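Local coordinates for short-chain-enoyl-CoA hydratase (PDB 5Z7R), which catalyses the reversible hydration of crotonyl-CoA to its (3S)-3-hydroxyacyl-CoA, and also accepts hexenoyl-CoA but not longer analogues, at residues A[1-6]-A[36-41]; A[8-13]-A[44-49]; A[95-100]-A[206-211]; A[130-135]-A[160-165]. One frame throughout, in Å; residues are numbered along the deposited sequence.

How the contacts relate
Contacts 1 and 2 both use helix 30-45, against the chain that leads into strand 6-11 and the turn that leaves it; their segments alternate in sequence. Contact 1 is a partly buried apolar seam, whereas contact 2 is a surface meeting of loop backbones among charged side chains. Contact 3 is buried; there Lys-211 of helix 204-217 bonds to carbonyls of the loop before strand 100-104, where other subunits pack. It touches contact 2 through Lys-98, whose NZ probably hydrogen-bonds Asp-46 O. Contact 4, nested in the chain loop that contact 3 closes and about 30 Å from it between centres, is buried; it joins the active-site loop to a helix end through water.

Contact 1 (A[1-6]-A[36-41]); sequences MELNNV and MDYVIG
Residues 1-6 run as an irregular loop into edge strand 6-11, past one side of helix 30-45, the crossover helix between parallel strands 14-19 and 51-56 of the crotonase fold. The two backbones stand well apart: Met-1 CA is 7.6 Å from Tyr-38 CA, and Val-6 CA is 7.1 Å from Met-36 CA. Side chains therefore make the contact. At its outer end Met-1 lies over one face of the Tyr-38 ring, its CB 3.8 Å from the ring centroid and only 15° off the normal, a CH-pi contact. The extended methionine chain runs antiparallel to the tyrosine side chain, with SD oblique to the ring in a Met-aromatic contact and CE beyond it. Tyr-38 reaches the loop because its CG is anti to the backbone N (chi1 169°). Leu-3 divides its two methyls: CD2 touches Tyr-38 CD1 at 3.8 Å, while CD1 turns to Val-39 CG1. Deeper in, Val-6 CG1 meets Val-39 CG1 at 3.7 Å. Its other branch, CG2, is reached by Met-36 CE at 3.8 Å; the bend at chi2 and chi3 brings this methyl back although CB starts away from the loop. Without hydrogen bonds between the segments, the seam rests on dispersion and shape: Met-36 and the branched aliphatics suit the inner part, while Met-1 lies at the exposed end and Tyr-38 can keep its hydroxyl near the surface.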
loop_
_atom_site.group_PDB
_atom_site.type_symbol
_atom_site.label_atom_id
_atom_site.label_comp_id
_atom_site.label_asym_id
_atom_site.label_seq_id
_atom_site.Cartn_x
_atom_site.Cartn_y
_atom_site.Cartn_z
ATOM N N MET A 1 1.994 -18.888 34.856
ATOM C CA MET A 1 1.248 -19.995 34.184
ATOM C C MET A 1 2.113 -21.256 34.133
ATOM O O MET A 1 3.343 -21.176 34.038
ATOM C CB MET A 1 0.826 -19.579 32.765
ATOM C CG MET A 1 -0.459 -20.231 32.291
ATOM S SD MET A 1 -0.639 -20.217 30.503
ATOM C CE MET A 1 -2.237 -21.023 30.298
ATOM N N GLU A 2 1.463 -22.415 34.205
ATOM C CA GLU A 2 2.158 -23.698 34.166
ATOM C C GLU A 2 1.617 -24.472 32.956
ATOM O O GLU A 2 0.425 -24.420 32.668
ATOM C CB GLU A 2 1.994 -24.438 35.505
ATOM C CG GLU A 2 2.710 -25.779 35.599
ATOM C CD GLU A 2 1.789 -26.951 35.294
ATOM O OE1 GLU A 2 1.967 -27.589 34.231
ATOM O OE2 GLU A 2 0.874 -27.218 36.106
ATOM N N LEU A 3 2.508 -25.172 32.250
ATOM C CA LEU A 3 2.278 -25.571 30.852
ATOM C C LEU A 3 2.122 -27.058 30.694
ATOM O O LEU A 3 2.998 -27.791 31.131
ATOM C CB LEU A 3 3.490 -25.155 30.016
ATOM C CG LEU A 3 3.930 -23.703 30.125
ATOM C CD1 LEU A 3 5.253 -23.504 29.406
ATOM C CD2 LEU A 3 2.852 -22.810 29.559
ATOM N N ASN A 4 1.047 -27.524 30.062
ATOM C CA ASN A 4 0.956 -28.961 29.792
ATOM C C ASN A 4 0.575 -29.352 28.361
ATOM O O ASN A 4 0.181 -30.487 28.102
ATOM C CB ASN A 4 0.097 -29.673 30.853
ATOM C CG ASN A 4 -1.292 -29.084 30.985
ATOM O OD1 ASN A 4 -1.608 -28.394 31.960
ATOM N ND2 ASN A 4 -2.136 -29.366 30.011
ATOM N N ASN A 5 0.720 -28.407 27.429
ATOM C CA ASN A 5 0.697 -28.696 25.979
ATOM C C ASN A 5 2.018 -28.285 25.269
ATOM O O ASN A 5 2.302 -28.719 24.143
ATOM C CB ASN A 5 -0.520 -28.012 25.313
ATOM C CG ASN A 5 -1.845 -28.696 25.626
ATOM O OD1 ASN A 5 -1.884 -29.821 26.100
ATOM N ND2 ASN A 5 -2.941 -28.015 25.336
ATOM N N VAL A 6 2.839 -27.496 25.962
ATOM C CA VAL A 6 4.024 -26.867 25.393
ATOM C C VAL A 6 5.227 -26.896 26.323
ATOM O O VAL A 6 5.172 -26.359 27.418
ATOM C CB VAL A 6 3.723 -25.384 25.109
ATOM C CG1 VAL A 6 4.917 -24.691 24.433
ATOM C CG2 VAL A 6 2.443 -25.294 24.283
ATOM N N MET A 36 1.023 -20.904 24.108
ATOM C CA MET A 36 2.012 -20.476 23.110
ATOM C C MET A 36 2.290 -18.994 23.290
ATOM O O MET A 36 3.449 -18.543 23.338
ATOM C CB MET A 36 1.480 -20.756 21.718
ATOM C CG MET A 36 2.507 -20.677 20.599
ATOM S SD MET A 36 3.934 -21.771 20.768
ATOM C CE MET A 36 3.070 -23.287 21.075
ATOM N N ASP A 37 1.210 -18.252 23.461
ATOM C CA ASP A 37 1.291 -16.812 23.668
ATOM C C ASP A 37 2.061 -16.492 24.942
ATOM O O ASP A 37 2.926 -15.581 24.986
ATOM C CB ASP A 37 -0.123 -16.231 23.717
ATOM C CG ASP A 37 -0.134 -14.717 23.643
ATOM O OD1 ASP A 37 0.523 -14.139 22.758
ATOM O OD2 ASP A 37 -0.778 -14.098 24.497
ATOM N N TYR A 38 1.793 -17.284 25.974
ATOM C CA TYR A 38 2.519 -17.146 27.211
ATOM C C TYR A 38 4.016 -17.437 26.984
ATOM O O TYR A 38 4.893 -16.654 27.454
ATOM C CB TYR A 38 1.889 -18.016 28.323
ATOM C CG TYR A 38 2.761 -18.111 29.554
ATOM C CD1 TYR A 38 3.733 -19.115 29.649
ATOM C CD2 TYR A 38 2.653 -17.187 30.606
ATOM C CE1 TYR A 38 4.566 -19.208 30.745
ATOM C CE2 TYR A 38 3.496 -17.271 31.713
ATOM C CZ TYR A 38 4.449 -18.295 31.776
ATOM O OH TYR A 38 5.311 -18.442 32.847
ATOM N N VAL A 39 4.340 -18.516 26.252
ATOM C CA VAL A 39 5.774 -18.847 26.128
ATOM C C VAL A 39 6.412 -17.825 25.230
ATOM O O VAL A 39 7.550 -17.414 25.492
ATOM C CB VAL A 39 6.159 -20.335 25.772
ATOM C CG1 VAL A 39 4.988 -21.305 25.899
ATOM C CG2 VAL A 39 6.860 -20.491 24.423
ATOM N N ILE A 40 5.680 -17.369 24.206
ATOM C CA ILE A 40 6.235 -16.324 23.362
ATOM C C ILE A 40 6.564 -15.129 24.239
ATOM O O ILE A 40 7.697 -14.629 24.200
ATOM C CB ILE A 40 5.303 -15.900 22.209
ATOM C CG1 ILE A 40 5.140 -17.039 21.201
ATOM C CG2 ILE A 40 5.867 -14.667 21.498
ATOM C CD1 ILE A 40 3.818 -17.044 20.477
ATOM N N GLY A 41 5.617 -14.707 25.076
ATOM C CA GLY A 41 5.869 -13.568 25.970
ATOM C C GLY A 41 7.026 -13.820 26.919
ATOM O O GLY A 41 7.832 -12.903 27.241
#

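Contact 2 (A[8-13]-A[44-49]); sequences LEKEGK and ENDSEV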
loop_
_atom_site.group_PDB
_atom_site.type_symbol
_atom_site.label_atom_id
_atom_site.label_comp_id
_atom_site.label_asym_id
_atom_site.label_seq_id
_atom_site.Cartn_x
_atom_site.Cartn_y
_atom_site.Cartn_z
ATOM N N LEU A 8 9.118 -25.688 27.161
ATOM C CA LEU A 8 10.071 -24.644 26.831
ATOM C C LEU A 8 11.436 -24.847 27.482
ATOM O O LEU A 8 11.513 -24.899 28.711
ATOM C CB LEU A 8 9.530 -23.293 27.274
ATOM C CG LEU A 8 10.543 -22.132 27.168
ATOM C CD1 LEU A 8 10.820 -21.751 25.715
ATOM C CD2 LEU A 8 10.063 -20.910 27.929
ATOM N N GLU A 9 12.504 -24.879 26.667
ATOM C CA GLU A 9 13.878 -25.158 27.122
ATOM C C GLU A 9 14.881 -24.157 26.574
ATOM O O GLU A 9 14.684 -23.625 25.501
ATOM C CB GLU A 9 14.305 -26.545 26.664
ATOM C CG GLU A 9 13.193 -27.573 26.677
ATOM C CD GLU A 9 13.707 -28.971 26.432
ATOM O OE1 GLU A 9 14.561 -29.453 27.217
ATOM O OE2 GLU A 9 13.252 -29.600 25.456
ATOM N N LYS A 10 15.960 -23.920 27.308
ATOM C CA LYS A 10 16.915 -22.863 27.003
ATOM C C LYS A 10 18.315 -23.485 27.013
ATOM O O LYS A 10 18.788 -23.957 28.042
ATOM C CB LYS A 10 16.833 -21.723 28.039
ATOM C CG LYS A 10 15.415 -21.214 28.365
ATOM C CD LYS A 10 15.200 -20.883 29.861
ATOM C CE LYS A 10 13.804 -21.236 30.419
ATOM N NZ LYS A 10 12.836 -20.097 30.449
ATOM N N GLU A 11 18.975 -23.473 25.863
ATOM C CA GLU A 11 20.263 -24.127 25.651
ATOM C C GLU A 11 21.301 -23.061 25.290
ATOM O O GLU A 11 21.532 -22.769 24.118
ATOM C CB GLU A 11 20.128 -25.168 24.522
ATOM C CG GLU A 11 18.826 -25.992 24.563
ATOM C CD GLU A 11 18.631 -26.899 23.352
ATOM O OE1 GLU A 11 19.366 -26.714 22.351
ATOM O OE2 GLU A 11 17.741 -27.795 23.406
ATOM N N GLY A 12 21.913 -22.469 26.309
ATOM C CA GLY A 12 22.856 -21.373 26.103
ATOM C C GLY A 12 22.123 -20.102 25.702
ATOM O O GLY A 12 21.665 -19.330 26.559
ATOM N N LYS A 13 21.999 -19.875 24.400
ATOM C CA LYS A 13 21.294 -18.697 23.920
ATOM C C LYS A 13 20.132 -19.046 22.987
ATOM O O LYS A 13 19.543 -18.149 22.369
ATOM C CB LYS A 13 22.272 -17.711 23.259
ATOM C CG LYS A 13 23.417 -17.241 24.159
ATOM C CD LYS A 13 24.244 -16.115 23.531
ATOM C CE LYS A 13 25.715 -16.118 23.960
ATOM N NZ LYS A 13 25.976 -15.468 25.281
ATOM N N GLU A 44 10.045 -13.387 24.865
ATOM C CA GLU A 44 10.184 -11.948 24.675
ATOM C C GLU A 44 11.031 -11.296 25.772
ATOM O O GLU A 44 11.919 -10.516 25.464
ATOM C CB GLU A 44 8.817 -11.265 24.570
ATOM C CG GLU A 44 8.153 -11.402 23.200
ATOM C CD GLU A 44 6.825 -10.667 23.093
ATOM O OE1 GLU A 44 6.318 -10.177 24.133
ATOM O OE2 GLU A 44 6.274 -10.578 21.968
ATOM N N ASN A 45 10.788 -11.631 27.040
ATOM C CA ASN A 45 11.507 -10.962 28.150
ATOM C C ASN A 45 12.882 -11.539 28.444
ATOM O O ASN A 45 13.665 -10.902 29.152
ATOM C CB ASN A 45 10.670 -10.946 29.435
ATOM C CG ASN A 45 9.256 -10.485 29.180
ATOM O OD1 ASN A 45 9.012 -9.636 28.301
ATOM N ND2 ASN A 45 8.304 -11.073 29.901
ATOM N N ASP A 46 13.190 -12.712 27.883
ATOM C CA ASP A 46 14.479 -13.358 28.131
ATOM C C ASP A 46 15.561 -12.982 27.126
ATOM O O ASP A 46 15.662 -13.565 26.050
ATOM C CB ASP A 46 14.310 -14.872 28.174
ATOM C CG ASP A 46 15.516 -15.580 28.800
ATOM O OD1 ASP A 46 16.659 -15.073 28.710
ATOM O OD2 ASP A 46 15.299 -16.655 29.373
ATOM N N SER A 47 16.405 -12.030 27.504
ATOM C CA SER A 47 17.416 -11.513 26.603
ATOM C C SER A 47 18.613 -12.460 26.453
ATOM O O SER A 47 19.462 -12.244 25.586
ATOM C CB SER A 47 17.846 -10.102 27.015
ATOM O OG SER A 47 18.121 -10.046 28.390
ATOM N N GLU A 48 18.671 -13.516 27.268
ATOM C CA GLU A 48 19.647 -14.580 27.046
ATOM C C GLU A 48 19.244 -15.452 25.853
ATOM O O GLU A 48 20.102 -16.076 25.224
ATOM C CB GLU A 48 19.852 -15.422 28.313
ATOM C CG GLU A 48 20.796 -14.769 29.333
ATOM C CD GLU A 48 20.831 -15.492 30.684
ATOM O OE1 GLU A 48 20.142 -16.526 30.854
ATOM O OE2 GLU A 48 21.552 -15.020 31.593
ATOM N N VAL A 49 17.946 -15.483 25.544
ATOM C CA VAL A 49 17.420 -16.148 24.340
ATOM C C VAL A 49 17.548 -15.271 23.102
ATOM O O VAL A 49 16.932 -14.210 23.025
ATOM C CB VAL A 49 15.928 -16.449 24.482
ATOM C CG1 VAL A 49 15.408 -17.083 23.205
ATOM C CG2 VAL A 49 15.689 -17.339 25.691
#
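This is a surface contact of the crotonase fold, made largely by backbone, between the turn ending strand 6-11 and the turn following helix 30-45. Residues 8-13 finish this edge strand and turn toward strand 14-19; residues 44-49 lead to strand 51-56, closing a beta-alpha-beta crossover from strand 14-19 to its parallel neighbour. The chains come closest at Lys-13 and Val-49, whose CA atoms are 4.7 Å apart. Two CA-H...O contacts lie here: Lys-13 CA is 3.2 Å from Glu-48 O, and Val-49 CA is 3.5 Å from Lys-13 O. The carbonyl of Glu-48 is also flanked by Lys-13 CB at 3.4 Å, after which the bent lysine chain leads its ammonium away. Gly-12 makes the preceding turn with phi 73°, a value glycine adopts easily.

The shape of the other loop is set from within. Asp-46 opens a type I turn in which Val-49 N bonds to Asp-46 O, and its side chain folds forward to form an Asx turn: OD1, through its anti lone pair, accepts from Glu-48 N at 2.9 Å and weakly from Val-49 N. Lys-98 NZ hydrogen-bonds to Asp-46 O. Lys-10 NZ stands 4.4 Å from Asp-46 OD2, too far for a salt bridge. Lysine and glutamate suit this exposed surface, where their charged ends can reach water. Backbone hydrogen bonding between Lys-13 and Leu-50, the next residue, joins the two chains; the weak CH...O contacts supplement it, with probably a modest electrostatic attraction between Lys-10 and Asp-46.

Contact 3 (A[95-100]-A[206-211]); sequences LLEKPV and AVKLSK
Three long side chains, Lys-211, Lys-208 and Glu-97, tie helix 204-217, from the helical C-terminal part of the crotonase fold, to the loop that feeds strand 100-104 of the main sheet. Lys-211 runs out fully extended, CG anti to the backbone N (chi1 -175°), and carries its ammonium into the curve of the loop. There NZ bonds to Leu-96 O at 2.7 Å, in the carbonyl plane with a C=O...N angle of 147°, and more weakly to Lys-98 O at 3.3 Å. Its charge is met by Asp-120, whose OD2 also accepts from Val-100 N. A lysine suits this buried place because one group can serve two loop carbonyls, just past a helix end, and a carboxylate together.

Lys-208 bends at chi3 and crosses Glu-97 at about a right angle, its CE resting 3.3 Å from Glu-97 O. The charged ends do not pair: Lys-208 NZ is 4.5 Å from Glu-97 OE2, and 4.3 Å from Lys-98 NZ, a proximity that is probably unfavourable and that the nearby carboxylate may offset; Lys-98 NZ itself bonds to Asp-46 O. Glu-97 OE1 instead forms a salt bridge with Arg-80 of a neighbouring subunit. It also accepts from a water that donates to Lys-208 O as well.

Beside Val-135 of another subunit, Val-207 packs on the rigid ring of Pro-99, its CG1 only 3.4 Å from Pro-99 CG, tighter than ordinary van der Waals contact.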
loop_
_atom_site.group_PDB
_atom_site.type_symbol
_atom_site.label_atom_id
_atom_site.label_comp_id
_atom_site.label_asym_id
_atom_site.label_seq_id
_atom_site.Cartn_x
_atom_site.Cartn_y
_atom_site.Cartn_z
ATOM N N LEU A 95 6.484 -11.566 14.482
ATOM C CA LEU A 95 7.155 -10.283 14.765
ATOM C C LEU A 95 8.178 -10.383 15.869
ATOM O O LEU A 95 8.993 -9.451 16.058
ATOM C CB LEU A 95 6.110 -9.214 15.155
ATOM C CG LEU A 95 5.232 -8.750 13.998
ATOM C CD1 LEU A 95 4.021 -7.957 14.474
ATOM C CD2 LEU A 95 6.085 -7.920 13.021
ATOM N N LEU A 96 8.111 -11.475 16.639
ATOM C CA LEU A 96 9.039 -11.696 17.753
ATOM C C LEU A 96 10.442 -11.267 17.388
ATOM O O LEU A 96 10.999 -11.716 16.390
ATOM C CB LEU A 96 9.041 -13.189 18.126
ATOM C CG LEU A 96 10.074 -13.663 19.149
ATOM C CD1 LEU A 96 10.015 -12.781 20.386
ATOM C CD2 LEU A 96 9.823 -15.120 19.508
ATOM N N GLU A 97 11.045 -10.439 18.214
ATOM C CA GLU A 97 12.346 -9.886 17.892
ATOM C C GLU A 97 13.561 -10.825 18.030
ATOM O O GLU A 97 14.673 -10.398 17.904
ATOM C CB GLU A 97 12.545 -8.595 18.693
ATOM C CG GLU A 97 11.469 -7.548 18.386
ATOM C CD GLU A 97 12.018 -6.132 18.270
ATOM O OE1 GLU A 97 11.928 -5.530 17.146
ATOM O OE2 GLU A 97 12.528 -5.637 19.315
ATOM N N LYS A 98 13.356 -12.107 18.241
ATOM C CA LYS A 98 14.395 -13.095 17.951
ATOM C C LYS A 98 13.932 -13.955 16.769
ATOM O O LYS A 98 12.756 -14.215 16.628
ATOM C CB LYS A 98 14.721 -14.015 19.150
ATOM C CG LYS A 98 14.101 -13.684 20.509
ATOM C CD LYS A 98 14.738 -12.504 21.216
ATOM C CE LYS A 98 14.159 -12.340 22.621
ATOM N NZ LYS A 98 15.049 -11.562 23.534
ATOM N N PRO A 99 14.863 -14.439 15.946
ATOM C CA PRO A 99 14.556 -15.316 14.836
ATOM C C PRO A 99 13.965 -16.620 15.281
ATOM O O PRO A 99 14.417 -17.173 16.280
ATOM C CB PRO A 99 15.910 -15.584 14.250
ATOM C CG PRO A 99 16.657 -14.314 14.528
ATOM C CD PRO A 99 16.267 -14.018 15.919
ATOM N N VAL A 100 12.962 -17.127 14.568
ATOM C CA VAL A 100 12.419 -18.396 14.925
ATOM C C VAL A 100 12.358 -19.352 13.749
ATOM O O VAL A 100 11.918 -18.999 12.662
ATOM C CB VAL A 100 11.111 -18.302 15.761
ATOM C CG1 VAL A 100 10.664 -16.869 15.948
ATOM C CG2 VAL A 100 10.023 -19.225 15.277
ATOM N N ALA A 206 22.019 -6.339 15.392
ATOM C CA ALA A 206 21.973 -6.404 13.930
ATOM C C ALA A 206 20.968 -7.403 13.395
ATOM O O ALA A 206 20.276 -7.101 12.437
ATOM C CB ALA A 206 23.355 -6.704 13.366
ATOM N N VAL A 207 20.890 -8.585 13.992
ATOM C CA VAL A 207 19.910 -9.597 13.606
ATOM C C VAL A 207 18.509 -9.136 13.950
ATOM O O VAL A 207 17.571 -9.378 13.184
ATOM C CB VAL A 207 20.140 -10.923 14.349
ATOM C CG1 VAL A 207 19.037 -11.922 14.084
ATOM C CG2 VAL A 207 21.470 -11.539 13.954
ATOM N N LYS A 208 18.373 -8.494 15.113
ATOM C CA LYS A 208 17.079 -7.970 15.575
ATOM C C LYS A 208 16.506 -6.928 14.603
ATOM O O LYS A 208 15.365 -7.065 14.133
ATOM C CB LYS A 208 17.246 -7.332 16.969
ATOM C CG LYS A 208 15.979 -6.778 17.614
ATOM C CD LYS A 208 16.126 -6.671 19.134
ATOM C CE LYS A 208 15.987 -8.043 19.817
ATOM N NZ LYS A 208 15.800 -7.992 21.305
ATOM N N LEU A 209 17.339 -5.922 14.318
ATOM C CA LEU A 209 17.005 -4.841 13.429
ATOM C C LEU A 209 16.794 -5.321 11.993
ATOM O O LEU A 209 15.873 -4.841 11.318
ATOM C CB LEU A 209 18.053 -3.718 13.495
ATOM C CG LEU A 209 18.215 -2.959 14.825
ATOM C CD1 LEU A 209 19.391 -1.980 14.777
ATOM C CD2 LEU A 209 16.964 -2.211 15.204
ATOM N N SER A 210 17.583 -6.304 11.554
ATOM C CA SER A 210 17.319 -6.973 10.283
ATOM C C SER A 210 15.962 -7.647 10.238
ATOM O O SER A 210 15.269 -7.579 9.218
ATOM C CB SER A 210 18.403 -8.018 9.926
ATOM O OG SER A 210 19.677 -7.424 9.788
ATOM N N LYS A 211 15.582 -8.353 11.295
ATOM C CA LYS A 211 14.287 -9.025 11.268
ATOM C C LYS A 211 13.175 -7.985 11.078
ATOM O O LYS A 211 12.272 -8.180 10.309
ATOM C CB LYS A 211 14.001 -9.804 12.551
ATOM C CG LYS A 211 12.708 -10.584 12.418
ATOM C CD LYS A 211 12.450 -11.518 13.569
ATOM C CE LYS A 211 11.027 -12.026 13.449
ATOM N NZ LYS A 211 10.803 -13.284 14.151
HETATM O O HOH W 1 12.811 -7.726 15.417
#

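Contact 4 (A[130-135]-A[160-165]); sequences FGQPEV and QLIFTA
Gln-160, just ahead of the touching residues, takes both Thr-164 N and, at 2.6 Å, Thr-164 OG1 on its backbone O, while its side chain bonds to Asn-180 of a neighbouring subunit. Leu-161 points its CB toward the opposite loop and packs on Leu-149 and Ile-168, a place for a purely apolar branch. Ile-162 CG1 lies side by side with the aliphatic start of Gln-132, 4.0 Å from Gln-132 CG. The Ile-162 carbonyl O receives a hydrogen from a water at 2.7 Å; that water donates also to Gln-132 O and accepts from Val-135 N at 3.1 Å, so three backbone polar groups are satisfied at once. Val-135 CG1, held in the crowded position between its own N and carbonyl carbon, presses against Ile-162 O at 3.0 Å.

The loop so braced is that of the crotonase active site: it carries Glu-134, the proton acceptor by similarity, and Gln-132 lies beside Glu-114, the probable nucleophile. The two carboxylates are close like charges, which could favour protonation of one.

Phe-163 points its CB away from the loop and packs on Ile-199 of the neighbouring subunit; its carbonyl O, which accepts from Asn-202 of that subunit, lies near Val-135 CG1. Thr-164, its hydroxyl folded back on the helix, also accepts from Gln-166 N at OG1. Ala-165 leaves the helix with phi 70°, and its small side chain permits close approach: CA sits 3.4 Å from Gln-132 O in a CA-H...O contact, and CB touches Val-135 CG1 at 3.9 Å.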
loop_
_atom_site.group_PDB
_atom_site.type_symbol
_atom_site.label_atom_id
_atom_site.label_comp_id
_atom_site.label_asym_id
_atom_site.label_seq_id
_atom_site.Cartn_x
_atom_site.Cartn_y
_atom_site.Cartn_z
ATOM N N PHE A 130 2.721 -31.069 4.116
ATOM C CA PHE A 130 2.140 -29.732 4.297
ATOM C C PHE A 130 0.819 -29.690 3.594
ATOM O O PHE A 130 0.617 -30.386 2.616
ATOM C CB PHE A 130 3.041 -28.614 3.753
ATOM C CG PHE A 130 4.339 -28.496 4.460
ATOM C CD1 PHE A 130 5.369 -29.379 4.194
ATOM C CD2 PHE A 130 4.539 -27.522 5.407
ATOM C CE1 PHE A 130 6.577 -29.265 4.856
ATOM C CE2 PHE A 130 5.744 -27.414 6.071
ATOM C CZ PHE A 130 6.760 -28.272 5.798
ATOM N N GLY A 131 -0.078 -28.861 4.111
ATOM C CA GLY A 131 -1.425 -28.767 3.564
ATOM C C GLY A 131 -2.350 -27.863 4.333
ATOM O O GLY A 131 -2.020 -27.401 5.430
ATOM N N GLN A 132 -3.504 -27.623 3.715
ATOM C CA GLN A 132 -4.558 -26.746 4.245
ATOM C C GLN A 132 -5.885 -27.439 4.006
ATOM O O GLN A 132 -6.526 -27.206 3.000
ATOM C CB GLN A 132 -4.592 -25.387 3.524
ATOM C CG GLN A 132 -3.427 -24.446 3.794
ATOM C CD GLN A 132 -3.279 -24.018 5.245
ATOM O OE1 GLN A 132 -4.217 -24.086 6.047
ATOM N NE2 GLN A 132 -2.090 -23.549 5.584
ATOM N N PRO A 133 -6.332 -28.273 4.958
ATOM C CA PRO A 133 -7.543 -29.060 4.703
ATOM C C PRO A 133 -8.841 -28.242 4.752
ATOM O O PRO A 133 -9.925 -28.750 4.366
ATOM C CB PRO A 133 -7.537 -30.096 5.839
ATOM C CG PRO A 133 -6.262 -29.938 6.568
ATOM C CD PRO A 133 -5.762 -28.554 6.281
ATOM N N GLU A 134 -8.726 -26.986 5.188
ATOM C CA GLU A 134 -9.874 -26.232 5.718
ATOM C C GLU A 134 -11.124 -26.291 4.856
ATOM O O GLU A 134 -12.204 -26.586 5.349
ATOM C CB GLU A 134 -9.473 -24.812 6.036
ATOM C CG GLU A 134 -8.587 -24.731 7.280
ATOM C CD GLU A 134 -7.092 -24.891 7.040
ATOM O OE1 GLU A 134 -6.295 -24.498 7.937
ATOM O OE2 GLU A 134 -6.711 -25.408 5.966
ATOM N N VAL A 135 -10.984 -26.082 3.560
ATOM C CA VAL A 135 -12.152 -26.036 2.678
ATOM C C VAL A 135 -12.928 -27.374 2.579
ATOM O O VAL A 135 -14.120 -27.407 2.215
ATOM C CB VAL A 135 -11.754 -25.479 1.281
ATOM C CG1 VAL A 135 -10.909 -26.462 0.466
ATOM C CG2 VAL A 135 -13.006 -25.154 0.507
ATOM N N GLN A 160 -3.855 -23.481 -5.445
ATOM C CA GLN A 160 -4.087 -24.901 -5.702
ATOM C C GLN A 160 -4.185 -25.689 -4.400
ATOM O O GLN A 160 -5.043 -26.541 -4.244
ATOM C CB GLN A 160 -2.994 -25.496 -6.586
ATOM C CG GLN A 160 -3.382 -26.862 -7.138
ATOM C CD GLN A 160 -2.270 -27.517 -7.909
ATOM O OE1 GLN A 160 -1.958 -27.104 -9.011
ATOM N NE2 GLN A 160 -1.654 -28.537 -7.325
ATOM N N LEU A 161 -3.284 -25.401 -3.477
ATOM C CA LEU A 161 -3.275 -26.081 -2.195
ATOM C C LEU A 161 -4.552 -25.817 -1.386
ATOM O O LEU A 161 -5.112 -26.735 -0.807
ATOM C CB LEU A 161 -2.030 -25.673 -1.393
ATOM C CG LEU A 161 -0.842 -26.654 -1.324
ATOM C CD1 LEU A 161 -0.656 -27.532 -2.549
ATOM C CD2 LEU A 161 0.422 -25.857 -1.028
ATOM N N ILE A 162 -5.012 -24.577 -1.357
ATOM C CA ILE A 162 -6.202 -24.213 -0.576
ATOM C C ILE A 162 -7.520 -24.600 -1.226
ATOM O O ILE A 162 -8.422 -25.065 -0.539
ATOM C CB ILE A 162 -6.203 -22.730 -0.188
ATOM C CG1 ILE A 162 -5.090 -22.434 0.822
ATOM C CG2 ILE A 162 -7.502 -22.353 0.507
ATOM C CD1 ILE A 162 -4.719 -20.948 0.956
ATOM N N PHE A 163 -7.652 -24.436 -2.532
ATOM C CA PHE A 163 -8.879 -24.859 -3.198
ATOM C C PHE A 163 -9.024 -26.364 -3.250
ATOM O O PHE A 163 -10.141 -26.849 -3.106
ATOM C CB PHE A 163 -9.033 -24.330 -4.634
ATOM C CG PHE A 163 -8.924 -22.841 -4.776
ATOM C CD1 PHE A 163 -9.085 -21.980 -3.703
ATOM C CD2 PHE A 163 -8.674 -22.286 -6.028
ATOM C CE1 PHE A 163 -8.945 -20.605 -3.870
ATOM C CE2 PHE A 163 -8.551 -20.911 -6.192
ATOM C CZ PHE A 163 -8.686 -20.075 -5.119
ATOM N N THR A 164 -7.939 -27.111 -3.484
ATOM C CA THR A 164 -8.010 -28.596 -3.499
ATOM C C THR A 164 -8.000 -29.209 -2.111
ATOM O O THR A 164 -8.620 -30.245 -1.901
ATOM C CB THR A 164 -6.833 -29.281 -4.250
ATOM O OG1 THR A 164 -5.579 -29.021 -3.567
ATOM C CG2 THR A 164 -6.767 -28.840 -5.709
ATOM N N ALA A 165 -7.259 -28.591 -1.188
ATOM C CA ALA A 165 -7.057 -29.116 0.183
ATOM C C ALA A 165 -6.194 -30.374 0.273
ATOM O O ALA A 165 -6.194 -31.039 1.296
ATOM C CB ALA A 165 -8.391 -29.362 0.853
HETATM O O HOH W 2 -8.365 -25.436 2.126
#